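Local coordinates for protein endo-beta-1,4-glucanase (cellulase B) (Bacillus halodurans, PDB 4V2X) that probably hydrolyses internal beta-1,4 linkages in beta-glucans such as xyloglucan, using a catalytic module joined to Ig-like and carbohydrate-binding modules, at residues Y122-Q127 and W176-N181; Y159-N164 and P198-N203. All blocks are in the same frame, centred on the assembly; numbering follows the deposited sequence.

Overall arrangement
Both contacts lie in the (beta/alpha)8-barrel catalytic module of family 5. Their centres lie about 23 Å apart, and each is partly buried. Helix 165-183 relates them: contact 1 uses its later turns against the lead-in to helix 126-141, while 159-164 in contact 2 is the loop that runs into its start, packed against the loop following strand 190-193. The chemistry differs accordingly. Contact 1 joins loop to helix through two side-chain-to-backbone hydrogen bonds beside an apolar patch; contact 2 joins loop to loop without any hydrogen bond across it, through phenylalanine, methionine and C-H contacts close to a calcium-binding aspartate.

Contact 1: Y122-Q127 and W176-N181; sequences YPIDPQ and WEQLSN
This is a loop-to-helix contact in the shell of the barrel, where one glutamine amide of helix 165-183 pairs with the backbone leading into helix 126-141. Q178 reaches out with CG beside its own backbone N (chi1 -71°) and an extended chain, bringing the amide alongside Y122 to I124. Q178 NE2 donates to Y122 O over 2.8 Å in a nearly straight bond, 171° at the hydrogen; Y122 O lies in the Q178 amide plane, yet NE2 stands well above the plane of the Y122 carbonyl. In return I124 N donates to Q178 OE1 at 2.9 Å, this time in the carbonyl plane and on a lone pair. Two bonds thus fix the rotation of the amide and satisfy backbone groups on both sides of P123; NE2 also has a weak hydrogen bond to S174 OG one turn back.

I124 slides past Q178 in the opposite direction, its CG1 beside the amide oxygen, 3.5 Å from Q178 OE1. The apolar part is I124 CD1, 3.9 Å from both Q178 CB and L179 CD2.

Just beyond, D125 is the N-cap of helix 126-141. I124 and L179 both pack on W112 and on L129 of that helix, and I124 also touches L175 of helix 165-183.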
loop_
_atom_site.group_PDB
_atom_site.type_symbol
_atom_site.label_atom_id
_atom_site.label_comp_id
_atom_site.label_asym_id
_atom_site.label_seq_id
_atom_site.Cartn_x
_atom_site.Cartn_y
_atom_site.Cartn_z
ATOM N N TYR A 122 18.896 -18.590 -14.245
ATOM C CA TYR A 122 19.325 -17.354 -14.909
ATOM C C TYR A 122 20.788 -16.990 -14.630
ATOM O O TYR A 122 21.084 -15.874 -14.173
ATOM C CB TYR A 122 18.415 -16.204 -14.485
ATOM C CG TYR A 122 16.986 -16.387 -14.910
ATOM C CD1 TYR A 122 16.599 -16.113 -16.214
ATOM C CD2 TYR A 122 16.017 -16.828 -14.014
ATOM C CE1 TYR A 122 15.291 -16.268 -16.619
ATOM C CE2 TYR A 122 14.698 -16.992 -14.411
ATOM C CZ TYR A 122 14.344 -16.706 -15.713
ATOM O OH TYR A 122 13.041 -16.844 -16.127
ATOM N N PRO A 123 21.715 -17.924 -14.912
ATOM C CA PRO A 123 23.105 -17.669 -14.546
ATOM C C PRO A 123 23.707 -16.494 -15.308
ATOM O O PRO A 123 23.605 -16.426 -16.534
ATOM C CB PRO A 123 23.817 -18.976 -14.930
ATOM C CG PRO A 123 22.962 -19.570 -15.995
ATOM C CD PRO A 123 21.555 -19.221 -15.595
ATOM N N ILE A 124 24.329 -15.579 -14.578
ATOM C CA ILE A 124 24.948 -14.420 -15.202
ATOM C C ILE A 124 26.213 -14.884 -15.914
ATOM O O ILE A 124 27.003 -15.640 -15.339
ATOM C CB ILE A 124 25.271 -13.321 -14.171
ATOM C CG1 ILE A 124 23.974 -12.776 -13.566
ATOM C CG2 ILE A 124 26.069 -12.196 -14.826
ATOM C CD1 ILE A 124 24.173 -11.930 -12.328
ATOM N N ASP A 125 26.384 -14.458 -17.167
ATOM C CA ASP A 125 27.614 -14.721 -17.914
ATOM C C ASP A 125 28.804 -14.271 -17.069
ATOM O O ASP A 125 28.929 -13.086 -16.771
ATOM C CB ASP A 125 27.617 -13.978 -19.258
ATOM C CG ASP A 125 28.962 -14.091 -20.000
ATOM O OD1 ASP A 125 29.666 -15.106 -19.845
ATOM O OD2 ASP A 125 29.328 -13.153 -20.734
ATOM N N PRO A 126 29.686 -15.210 -16.683
ATOM C CA PRO A 126 30.816 -14.826 -15.820
ATOM C C PRO A 126 31.797 -13.846 -16.462
ATOM O O PRO A 126 32.461 -13.081 -15.759
ATOM C CB PRO A 126 31.530 -16.158 -15.525
ATOM C CG PRO A 126 30.699 -17.233 -16.092
ATOM C CD PRO A 126 29.638 -16.660 -16.963
ATOM N N GLN A 127 31.900 -13.878 -17.784
ATOM C CA GLN A 127 32.824 -13.008 -18.500
ATOM C C GLN A 127 32.325 -11.573 -18.445
ATOM O O GLN A 127 33.077 -10.637 -18.176
ATOM C CB GLN A 127 32.976 -13.468 -19.953
ATOM C CG GLN A 127 33.960 -14.616 -20.143
ATOM C CD GLN A 127 33.508 -15.930 -19.530
ATOM O OE1 GLN A 127 32.602 -16.588 -20.038
ATOM N NE2 GLN A 127 34.156 -16.331 -18.441
ATOM N N TRP A 176 19.529 -10.917 -8.098
ATOM C CA TRP A 176 20.007 -10.250 -6.896
ATOM C C TRP A 176 20.669 -11.208 -5.911
ATOM O O TRP A 176 21.565 -10.805 -5.184
ATOM C CB TRP A 176 18.904 -9.437 -6.218
ATOM C CG TRP A 176 18.826 -8.056 -6.802
ATOM C CD1 TRP A 176 17.754 -7.476 -7.402
ATOM C CD2 TRP A 176 19.897 -7.108 -6.878
ATOM N NE1 TRP A 176 18.083 -6.210 -7.831
ATOM C CE2 TRP A 176 19.395 -5.963 -7.521
ATOM C CE3 TRP A 176 21.231 -7.112 -6.449
ATOM C CZ2 TRP A 176 20.177 -4.832 -7.755
ATOM C CZ3 TRP A 176 22.009 -5.989 -6.686
ATOM C CH2 TRP A 176 21.476 -4.863 -7.326
ATOM N N GLU A 177 20.238 -12.466 -5.898
ATOM C CA GLU A 177 20.964 -13.493 -5.147
ATOM C C GLU A 177 22.401 -13.627 -5.661
ATOM O O GLU A 177 23.348 -13.621 -4.874
ATOM C CB GLU A 177 20.229 -14.839 -5.206
ATOM C CG GLU A 177 19.048 -14.914 -4.251
ATOM C CD GLU A 177 18.262 -16.206 -4.356
ATOM O OE1 GLU A 177 18.558 -17.030 -5.248
ATOM O OE2 GLU A 177 17.333 -16.392 -3.542
ATOM N N GLN A 178 22.560 -13.705 -6.980
ATOM C CA GLN A 178 23.884 -13.833 -7.600
ATOM C C GLN A 178 24.773 -12.619 -7.379
ATOM O O GLN A 178 25.946 -12.767 -7.047
ATOM C CB GLN A 178 23.762 -14.070 -9.104
ATOM C CG GLN A 178 23.240 -15.450 -9.478
ATOM C CD GLN A 178 23.068 -15.599 -10.976
ATOM O OE1 GLN A 178 24.044 -15.737 -11.704
ATOM N NE2 GLN A 178 21.831 -15.554 -11.447
ATOM N N LEU A 179 24.229 -11.424 -7.600
ATOM C CA LEU A 179 25.012 -10.207 -7.422
ATOM C C LEU A 179 25.382 -9.984 -5.967
ATOM O O LEU A 179 26.522 -9.634 -5.668
ATOM C CB LEU A 179 24.258 -8.986 -7.950
ATOM C CG LEU A 179 24.050 -8.969 -9.462
ATOM C CD1 LEU A 179 23.111 -7.830 -9.846
ATOM C CD2 LEU A 179 25.378 -8.857 -10.189
ATOM N N SER A 180 24.416 -10.169 -5.068
ATOM C CA SER A 180 24.667 -9.970 -3.646
ATOM C C SER A 180 25.752 -10.932 -3.172
ATOM O O SER A 180 26.641 -10.530 -2.429
ATOM C CB SER A 180 23.382 -10.097 -2.812
ATOM O OG SER A 180 22.900 -11.425 -2.749
ATOM N N ASN A 181 25.703 -12.179 -3.631
ATOM C CA ASN A 181 26.739 -13.155 -3.276
ATOM C C ASN A 181 28.102 -12.789 -3.853
ATOM O O ASN A 181 29.103 -12.786 -3.128
ATOM C CB ASN A 181 26.357 -14.557 -3.733
ATOM C CG ASN A 181 27.410 -15.588 -3.364
ATOM O OD1 ASN A 181 28.126 -16.088 -4.223
ATOM N ND2 ASN A 181 27.528 -15.877 -2.078
#

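Contact 2: Y159-N164 and P198-N203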
loop_
_atom_site.group_PDB
_atom_site.type_symbol
_atom_site.label_atom_id
_atom_site.label_comp_id
_atom_site.label_asym_id
_atom_site.label_seq_id
_atom_site.Cartn_x
_atom_site.Cartn_y
_atom_site.Cartn_z
ATOM N N TYR A 159 8.808 -5.153 -15.964
ATOM C CA TYR A 159 7.477 -4.554 -16.135
ATOM C C TYR A 159 6.352 -5.579 -16.335
ATOM O O TYR A 159 5.175 -5.236 -16.175
ATOM C CB TYR A 159 7.484 -3.593 -17.331
ATOM C CG TYR A 159 7.379 -4.336 -18.636
ATOM C CD1 TYR A 159 8.483 -4.988 -19.168
ATOM C CD2 TYR A 159 6.166 -4.428 -19.312
ATOM C CE1 TYR A 159 8.395 -5.704 -20.339
ATOM C CE2 TYR A 159 6.067 -5.141 -20.492
ATOM C CZ TYR A 159 7.190 -5.776 -20.995
ATOM O OH TYR A 159 7.132 -6.495 -22.161
ATOM N N GLU A 160 6.708 -6.806 -16.727
ATOM C CA GLU A 160 5.746 -7.892 -16.938
ATOM C C GLU A 160 5.097 -8.361 -15.651
ATOM O O GLU A 160 4.122 -9.106 -15.703
ATOM C CB GLU A 160 6.429 -9.125 -17.557
ATOM C CG GLU A 160 6.957 -8.965 -18.973
ATOM C CD GLU A 160 7.683 -10.216 -19.456
ATOM O OE1 GLU A 160 7.363 -11.335 -18.996
ATOM O OE2 GLU A 160 8.584 -10.086 -20.296
ATOM N N MET A 161 5.648 -7.951 -14.511
ATOM C CA MET A 161 5.265 -8.499 -13.208
ATOM C C MET A 161 3.765 -8.477 -12.933
ATOM O O MET A 161 3.251 -9.359 -12.232
ATOM C CB MET A 161 6.006 -7.745 -12.100
ATOM C CG MET A 161 5.946 -8.403 -10.737
ATOM S SD MET A 161 6.855 -7.368 -9.580
ATOM C CE MET A 161 6.458 -8.150 -8.024
ATOM N N GLU A 162 3.059 -7.480 -13.459
ATOM C CA GLU A 162 1.629 -7.361 -13.186
ATOM C C GLU A 162 0.835 -8.584 -13.632
ATOM O O GLU A 162 -0.103 -8.984 -12.949
ATOM C CB GLU A 162 1.048 -6.102 -13.820
ATOM C CG GLU A 162 -0.439 -5.951 -13.592
ATOM C CD GLU A 162 -0.907 -4.533 -13.767
ATOM O OE1 GLU A 162 -0.645 -3.953 -14.846
ATOM O OE2 GLU A 162 -1.531 -4.010 -12.821
ATOM N N HIS A 163 1.202 -9.168 -14.769
ATOM C CA HIS A 163 0.519 -10.370 -15.273
ATOM C C HIS A 163 1.409 -11.613 -15.252
ATOM O O HIS A 163 1.061 -12.650 -15.817
ATOM C CB HIS A 163 -0.012 -10.103 -16.677
ATOM C CG HIS A 163 -1.011 -8.991 -16.729
ATOM N ND1 HIS A 163 -2.300 -9.134 -16.270
ATOM C CD2 HIS A 163 -0.907 -7.717 -17.175
ATOM C CE1 HIS A 163 -2.951 -7.996 -16.429
ATOM N NE2 HIS A 163 -2.128 -7.120 -16.977
ATOM N N ASN A 164 2.544 -11.511 -14.569
ATOM C CA ASN A 164 3.482 -12.616 -14.435
ATOM C C ASN A 164 4.266 -12.452 -13.136
ATOM O O ASN A 164 5.477 -12.266 -13.153
ATOM C CB ASN A 164 4.423 -12.659 -15.637
ATOM C CG ASN A 164 5.284 -13.916 -15.665
ATOM O OD1 ASN A 164 5.073 -14.849 -14.891
ATOM N ND2 ASN A 164 6.275 -13.928 -16.548
ATOM N N PRO A 198 11.574 1.993 -12.371
ATOM C CA PRO A 198 10.573 0.933 -12.446
ATOM C C PRO A 198 9.203 1.411 -12.911
ATOM O O PRO A 198 8.764 2.495 -12.546
ATOM C CB PRO A 198 10.496 0.416 -11.005
ATOM C CG PRO A 198 11.015 1.532 -10.172
ATOM C CD PRO A 198 12.085 2.166 -11.003
ATOM N N LYS A 199 8.556 0.601 -13.740
ATOM C CA LYS A 199 7.165 0.829 -14.117
ATOM C C LYS A 199 6.589 -0.491 -14.611
ATOM O O LYS A 199 7.336 -1.450 -14.817
ATOM C CB LYS A 199 7.046 1.925 -15.175
ATOM C CG LYS A 199 7.728 1.636 -16.498
ATOM C CD LYS A 199 7.663 2.847 -17.412
ATOM C CE LYS A 199 8.008 2.492 -18.848
ATOM N NZ LYS A 199 9.294 1.762 -18.994
ATOM N N PHE A 200 5.269 -0.547 -14.769
ATOM C CA PHE A 200 4.599 -1.817 -15.066
ATOM C C PHE A 200 3.629 -1.702 -16.221
ATOM O O PHE A 200 2.647 -2.435 -16.316
ATOM C CB PHE A 200 3.956 -2.366 -13.793
ATOM C CG PHE A 200 4.956 -2.622 -12.729
ATOM C CD1 PHE A 200 5.677 -3.810 -12.713
ATOM C CD2 PHE A 200 5.270 -1.635 -11.804
ATOM C CE1 PHE A 200 6.658 -4.029 -11.768
ATOM C CE2 PHE A 200 6.255 -1.846 -10.859
ATOM C CZ PHE A 200 6.944 -3.048 -10.834
ATOM N N SER A 201 3.950 -0.772 -17.108
ATOM C CA SER A 201 3.351 -0.688 -18.415
ATOM C C SER A 201 4.514 -0.548 -19.374
ATOM O O SER A 201 5.605 -0.124 -18.974
ATOM C CB SER A 201 2.446 0.535 -18.503
ATOM O OG SER A 201 2.125 0.813 -19.851
ATOM N N GLN A 202 4.296 -0.888 -20.641
ATOM C CA GLN A 202 5.313 -0.625 -21.654
ATOM C C GLN A 202 5.475 0.887 -21.867
ATOM O O GLN A 202 6.496 1.330 -22.383
ATOM C CB GLN A 202 4.992 -1.335 -22.980
ATOM C CG GLN A 202 3.942 -0.646 -23.843
ATOM C CD GLN A 202 4.007 -1.063 -25.307
ATOM O OE1 GLN A 202 4.414 -2.179 -25.632
ATOM N NE2 GLN A 202 3.595 -0.165 -26.198
ATOM N N ASN A 203 4.469 1.664 -21.467
ATOM C CA ASN A 203 4.478 3.120 -21.629
ATOM C C ASN A 203 4.743 3.879 -20.333
ATOM O O ASN A 203 4.427 3.396 -19.248
ATOM C CB ASN A 203 3.134 3.575 -22.189
ATOM C CG ASN A 203 2.848 2.986 -23.556
ATOM O OD1 ASN A 203 3.753 2.822 -24.374
ATOM N ND2 ASN A 203 1.590 2.656 -23.807
#
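E162 OE1 is held by R208 in a salt bridge and by H211 in a hydrogen bond, while OE2 accepts from N210; the same OE1 lies 3.9 Å from F200 O.

Next to it the loops meet around F200. M161 and F200 run side by side, pointing the same way: M161 CB packs 3.8 Å from F200 CE1, and M161 SD lies obliquely to the ring in a Met-aromatic contact. Y159 O comes to the ring edge, near its plane, 3.8 Å from F200 CD1. Y159 itself presses CB to within 3.3 Å of K199 O, and its CA-H makes a bent C-H...O contact with the same oxygen. Its ring, swung between backbone N and carbonyl carbon (chi1 79°), passes S201 and Q202, where S201 OG accepts from N203 N in an ST turn and is also hydrogen-bonded to E206.

With an alanine in place of F200, M161 would probably lose its aromatic neighbour and a gap would open toward L218 of helix 209-227. M161 also lies about 4 Å, side chain to side chain, from the calcium ligand D217. With no hydrogen bond crossing it, the contact is likely to depend on shape, its charged carboxylate being anchored to the residues that lead into and begin helix 209-227.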